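Local structure of mRNA interferase toxin RelE (Escherichia coli, 4FXH) at residues Ala2-Phe7 and Lys70-Val75; Glu9-Glu14 and Ile76-Ala81. The protein cleaves mRNA in the ribosomal A site as the toxin of a type II toxin-antitoxin system, inhibiting translation during amino acid starvation. The protein carries 1 engineered substitution. All coordinates share one frame; numbering follows the deposited sequence.

Interaction 1. Residues Ala2-Phe7 and Lys70-Val75; sequences AYFLDF and KVVVFV
Phe4 to Phe7 pair with Val72 to Val75 as parallel neighbours in the mixed sheet of the RelE toxin fold, where strand 4-7 is the outermost strand within the chain and strand 72-78 runs beside it. The axes of strands 4-7 and 72-75 approach to 4.6 Å, and four backbone hydrogen bonds join them. Phe4 and Asp6 each use N and O, and Val73 answers with both of its own: Phe4 N reaches Val71 O and Phe4 O takes Val73 N, while Asp6 N goes to Val73 O and Asp6 O to Val75 N. Ahead of the paired strands, at a G1 beta bulge where Val71 and Val72 both face Ile67, Val71 CG1 sits over the centre of the Tyr3 ring, 3.5 Å from its centroid in a CH-pi contact. The far end of that ring is fixed by a hydrogen bond from Tyr3 OH to Asp68. On the sheet face carrying Leu5, Phe7, Val73 and Val75, helix 22-33 packs through Leu30 against Leu5, Phe7 and Val75. Here the Phe7 ring lies flat across the branched end of Val75, whose CB is 3.6 Å from the ring centroid and 3° off its normal; on that one face, CG1 lies toward CE2 and CG2 toward CE1. The other face bears Phe4, Asp6, Val72 and Phe74. Both Asp6 and Phe74 have extended first torsions (Asp6 chi1 -169°), and their side chains run the same way with carboxylate and ring planes steeply inclined. Asp6 OD2 thereby meets the ring edge, 3.4 Å from Phe74 CE1.

Interaction 2. Residues Glu9-Glu14 and Ile76-Ala81; sequences ERALKE and ISVGKA. Engineered in segment 76-81: Ala81 (natural residue Arg).
The backbone of helix 9-14 runs nearly parallel to strand 76-78, with 16° between their N-to-C directions and 6.8 Å between the two segment axes, and Ala11 and Ser77 bring their CA atoms closest. This is helix-on-sheet packing in the RelE fold: the first helix follows the edge strand 4-7 and lies against the end of strand 72-78, where Ile76 and Ser77 both face Val63 in a classic beta bulge. Ala11 has a side chain short enough to let the helix settle on the strand backbone, its CB 3.2 Å from Ile76 O. Two residues on from Ile76, Val78 directs CG1 at the helix, 3.4 Å from Ala11 O and 3.7 Å from Glu14 CB. With chi1 at 54°, this methyl stands between the backbone N and carbonyl carbon of Val78, which puts it in the angle between Ala11 and Glu14. The polar link comes from one turn further on. Glu14 stretches out beyond CG alongside Val78 and brings its carboxylate to the strand backbone. Val78 N donates to Glu14 OE2 over 3.0 Å in an almost straight bond of 174° at the hydrogen, so a side chain takes the place of a neighbouring strand as acceptor. The same oxygen lies 3.1 Å from Val78 O, a close approach of two acceptors that would be expected to work against the charge, which the Val78 N-H and a water probably offset. The second carboxylate oxygen turns to that water: the molecule donates to Glu14 OE1 at 2.9 Å and is also hydrogen-bonded to Ser77 OG, 2.8 Å away.

Interactions 1 and 2 use successive parts of strand 72-78: residues 70-75 pair with strand 4-7, and residues Ile76-Val78 receive helix 9-15, which follows that strand in the chain. Their centres are 15 Å apart, yet they touch where Val75 O is 3.7 Å from Ala11 CB and Phe7 CD2 is 4.0 Å from Leu12 N. Interaction 2 lies nearer the inferred catalytic residues. The side chain of Val78 is about 7 Å from that of Arg61, a proposed transition-state stabiliser, whereas Val75 is about 10 Å from it. Segment 76-81 ends at Ala81, an engineered replacement of the arginine inferred to be the proton donor.

Interaction 1. Residues Ala2-Phe7 and Lys70-Val75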
# COMPACT_ATOMS: atom_id res chain seq x y z
N ALA A 2 10.64 5.03 -13.14
CA ALA A 2 10.58 6.32 -13.81
C ALA A 2 9.64 7.28 -13.09
O ALA A 2 9.58 8.47 -13.41
CB ALA A 2 10.16 6.15 -15.27
N TYR A 3 8.90 6.75 -12.12
CA TYR A 3 8.05 7.58 -11.27
C TYR A 3 8.71 7.85 -9.93
O TYR A 3 9.33 6.96 -9.33
CB TYR A 3 6.68 6.92 -11.06
CG TYR A 3 5.64 7.27 -12.11
CD1 TYR A 3 5.71 6.74 -13.39
CD2 TYR A 3 4.57 8.10 -11.80
CE1 TYR A 3 4.75 7.04 -14.34
CE2 TYR A 3 3.61 8.42 -12.75
CZ TYR A 3 3.71 7.88 -14.02
OH TYR A 3 2.75 8.18 -14.97
N PHE A 4 8.58 9.08 -9.45
CA PHE A 4 9.03 9.44 -8.12
C PHE A 4 8.05 8.91 -7.07
O PHE A 4 6.85 8.77 -7.34
CB PHE A 4 9.16 10.96 -7.99
CG PHE A 4 10.15 11.57 -8.93
CD1 PHE A 4 11.51 11.34 -8.78
CD2 PHE A 4 9.73 12.39 -9.97
CE1 PHE A 4 12.43 11.90 -9.65
CE2 PHE A 4 10.65 12.96 -10.84
CZ PHE A 4 12.00 12.71 -10.68
N LEU A 5 8.56 8.61 -5.88
CA LEU A 5 7.74 8.12 -4.78
C LEU A 5 7.46 9.23 -3.78
O LEU A 5 8.31 10.09 -3.52
CB LEU A 5 8.45 6.97 -4.07
CG LEU A 5 7.70 6.32 -2.90
CD1 LEU A 5 6.44 5.62 -3.40
CD2 LEU A 5 8.59 5.34 -2.14
N ASP A 6 6.26 9.22 -3.22
CA ASP A 6 5.90 10.14 -2.16
C ASP A 6 4.85 9.47 -1.29
O ASP A 6 4.02 8.70 -1.78
CB ASP A 6 5.38 11.46 -2.74
CG ASP A 6 5.25 12.56 -1.69
OD1 ASP A 6 5.77 12.39 -0.57
OD2 ASP A 6 4.62 13.59 -1.98
N PHE A 7 4.90 9.75 0.01
CA PHE A 7 3.98 9.13 0.95
C PHE A 7 3.09 10.19 1.58
O PHE A 7 3.55 11.28 1.93
CB PHE A 7 4.74 8.39 2.05
CG PHE A 7 4.94 6.93 1.77
CD1 PHE A 7 5.75 6.51 0.73
CD2 PHE A 7 4.31 5.97 2.56
CE1 PHE A 7 5.93 5.16 0.48
CE2 PHE A 7 4.49 4.63 2.31
CZ PHE A 7 5.30 4.22 1.27
N LYS A 70 3.06 15.27 -12.11
CA LYS A 70 4.32 15.36 -11.37
C LYS A 70 5.16 14.11 -11.58
O LYS A 70 6.31 14.04 -11.15
CB LYS A 70 4.03 15.52 -9.88
CG LYS A 70 3.12 16.68 -9.55
CD LYS A 70 2.39 16.43 -8.25
CE LYS A 70 3.34 16.28 -7.08
NZ LYS A 70 2.61 15.91 -5.84
N VAL A 71 4.58 13.12 -12.26
CA VAL A 71 5.17 11.79 -12.39
C VAL A 71 5.48 11.22 -11.01
O VAL A 71 6.55 10.66 -10.76
CB VAL A 71 6.42 11.77 -13.31
CG1 VAL A 71 6.66 10.37 -13.86
CG2 VAL A 71 6.24 12.75 -14.46
N VAL A 72 4.53 11.38 -10.10
CA VAL A 72 4.71 10.95 -8.73
C VAL A 72 3.71 9.85 -8.36
O VAL A 72 2.52 9.96 -8.62
CB VAL A 72 4.58 12.15 -7.76
CG1 VAL A 72 4.19 11.70 -6.35
CG2 VAL A 72 5.88 12.95 -7.73
N VAL A 73 4.22 8.76 -7.78
CA VAL A 73 3.38 7.75 -7.16
C VAL A 73 3.16 8.13 -5.69
O VAL A 73 4.11 8.16 -4.90
CB VAL A 73 3.98 6.34 -7.26
CG1 VAL A 73 3.26 5.38 -6.33
CG2 VAL A 73 3.90 5.85 -8.70
N PHE A 74 1.92 8.43 -5.35
CA PHE A 74 1.59 8.94 -4.03
C PHE A 74 0.91 7.87 -3.18
O PHE A 74 -0.28 7.61 -3.35
CB PHE A 74 0.70 10.17 -4.14
CG PHE A 74 0.56 10.95 -2.86
CD1 PHE A 74 1.64 11.64 -2.34
CD2 PHE A 74 -0.65 11.01 -2.20
CE1 PHE A 74 1.52 12.36 -1.16
CE2 PHE A 74 -0.78 11.73 -1.02
CZ PHE A 74 0.31 12.40 -0.51
N VAL A 75 1.67 7.24 -2.29
CA VAL A 75 1.12 6.24 -1.39
C VAL A 75 0.21 6.91 -0.37
O VAL A 75 0.65 7.73 0.43
CB VAL A 75 2.22 5.46 -0.64
CG1 VAL A 75 1.59 4.48 0.33
CG2 VAL A 75 3.12 4.73 -1.64

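Interaction 2. Residues Glu9-Glu14 and Ile76-Ala81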
# COMPACT_ATOMS: atom_id res chain seq x y z
N GLU A 9 1.41 11.61 4.71
CA GLU A 9 1.92 11.58 6.08
C GLU A 9 1.17 10.61 6.99
O GLU A 9 1.79 9.97 7.83
CB GLU A 9 1.96 13.00 6.67
CG GLU A 9 2.81 13.96 5.85
CD GLU A 9 3.00 15.31 6.53
OE1 GLU A 9 3.65 15.35 7.60
OE2 GLU A 9 2.52 16.32 5.98
N ARG A 10 -0.14 10.49 6.81
CA ARG A 10 -0.90 9.51 7.57
C ARG A 10 -0.45 8.10 7.19
O ARG A 10 -0.33 7.23 8.05
CB ARG A 10 -2.41 9.65 7.36
CG ARG A 10 -3.00 11.02 7.68
CD ARG A 10 -3.51 11.67 6.41
NE ARG A 10 -4.60 12.62 6.62
CZ ARG A 10 -5.15 13.35 5.65
NH1 ARG A 10 -4.70 13.24 4.41
NH2 ARG A 10 -6.14 14.19 5.92
N ALA A 11 -0.20 7.88 5.90
CA ALA A 11 0.24 6.58 5.40
C ALA A 11 1.67 6.24 5.82
O ALA A 11 2.01 5.08 6.01
CB ALA A 11 0.10 6.51 3.89
N LEU A 12 2.51 7.26 5.94
CA LEU A 12 3.87 7.05 6.43
C LEU A 12 3.85 6.68 7.91
O LEU A 12 4.60 5.81 8.36
CB LEU A 12 4.73 8.30 6.20
CG LEU A 12 6.18 8.22 6.69
CD1 LEU A 12 6.91 7.04 6.06
CD2 LEU A 12 6.91 9.53 6.41
N LYS A 13 2.96 7.32 8.66
CA LYS A 13 2.72 6.94 10.04
C LYS A 13 2.18 5.50 10.13
O LYS A 13 2.59 4.74 11.01
CB LYS A 13 1.74 7.91 10.71
CG LYS A 13 2.28 9.32 10.89
CD LYS A 13 3.59 9.33 11.67
CE LYS A 13 3.67 10.54 12.59
NZ LYS A 13 4.98 10.62 13.29
N GLU A 14 1.28 5.15 9.22
CA GLU A 14 0.75 3.78 9.14
C GLU A 14 1.87 2.79 8.83
O GLU A 14 1.91 1.68 9.37
CB GLU A 14 -0.35 3.68 8.08
CG GLU A 14 -1.64 4.40 8.43
CD GLU A 14 -2.67 4.40 7.31
OE1 GLU A 14 -3.87 4.59 7.61
OE2 GLU A 14 -2.29 4.21 6.14
N ILE A 76 -1.07 6.54 -0.39
CA ILE A 76 -2.05 7.26 0.40
C ILE A 76 -2.56 6.47 1.61
O ILE A 76 -2.82 7.03 2.68
CB ILE A 76 -3.22 7.77 -0.48
CG1 ILE A 76 -4.01 8.85 0.24
CG2 ILE A 76 -4.12 6.62 -0.95
CD1 ILE A 76 -4.72 9.77 -0.69
N SER A 77 -2.68 5.16 1.44
CA SER A 77 -3.20 4.31 2.50
C SER A 77 -2.49 2.96 2.48
O SER A 77 -2.30 2.37 1.42
CB SER A 77 -4.71 4.12 2.33
OG SER A 77 -5.29 3.54 3.49
N VAL A 78 -2.09 2.50 3.65
CA VAL A 78 -1.46 1.19 3.78
C VAL A 78 -1.92 0.54 5.08
O VAL A 78 -1.92 1.18 6.13
CB VAL A 78 0.07 1.30 3.72
CG1 VAL A 78 0.59 2.30 4.75
CG2 VAL A 78 0.71 -0.06 3.90
N GLY A 79 -2.32 -0.72 5.01
CA GLY A 79 -2.83 -1.40 6.19
C GLY A 79 -3.04 -2.90 6.04
O GLY A 79 -2.15 -3.62 5.59
N LYS A 80 -4.22 -3.36 6.44
CA LYS A 80 -4.50 -4.79 6.53
C LYS A 80 -5.95 -5.09 6.14
O LYS A 80 -6.81 -4.21 6.20
CB LYS A 80 -4.20 -5.28 7.95
CG LYS A 80 -4.27 -6.78 8.17
CD LYS A 80 -3.37 -7.22 9.31
CE LYS A 80 -2.18 -8.02 8.79
NZ LYS A 80 -1.43 -7.34 7.69
N ALA A 81 -6.21 -6.34 5.74
CA ALA A 81 -7.55 -6.77 5.35
C ALA A 81 -8.58 -6.60 6.47
O ALA A 81 -9.65 -6.04 6.25
CB ALA A 81 -7.52 -8.21 4.87
O HOH W 1 -5.67 2.76 6.16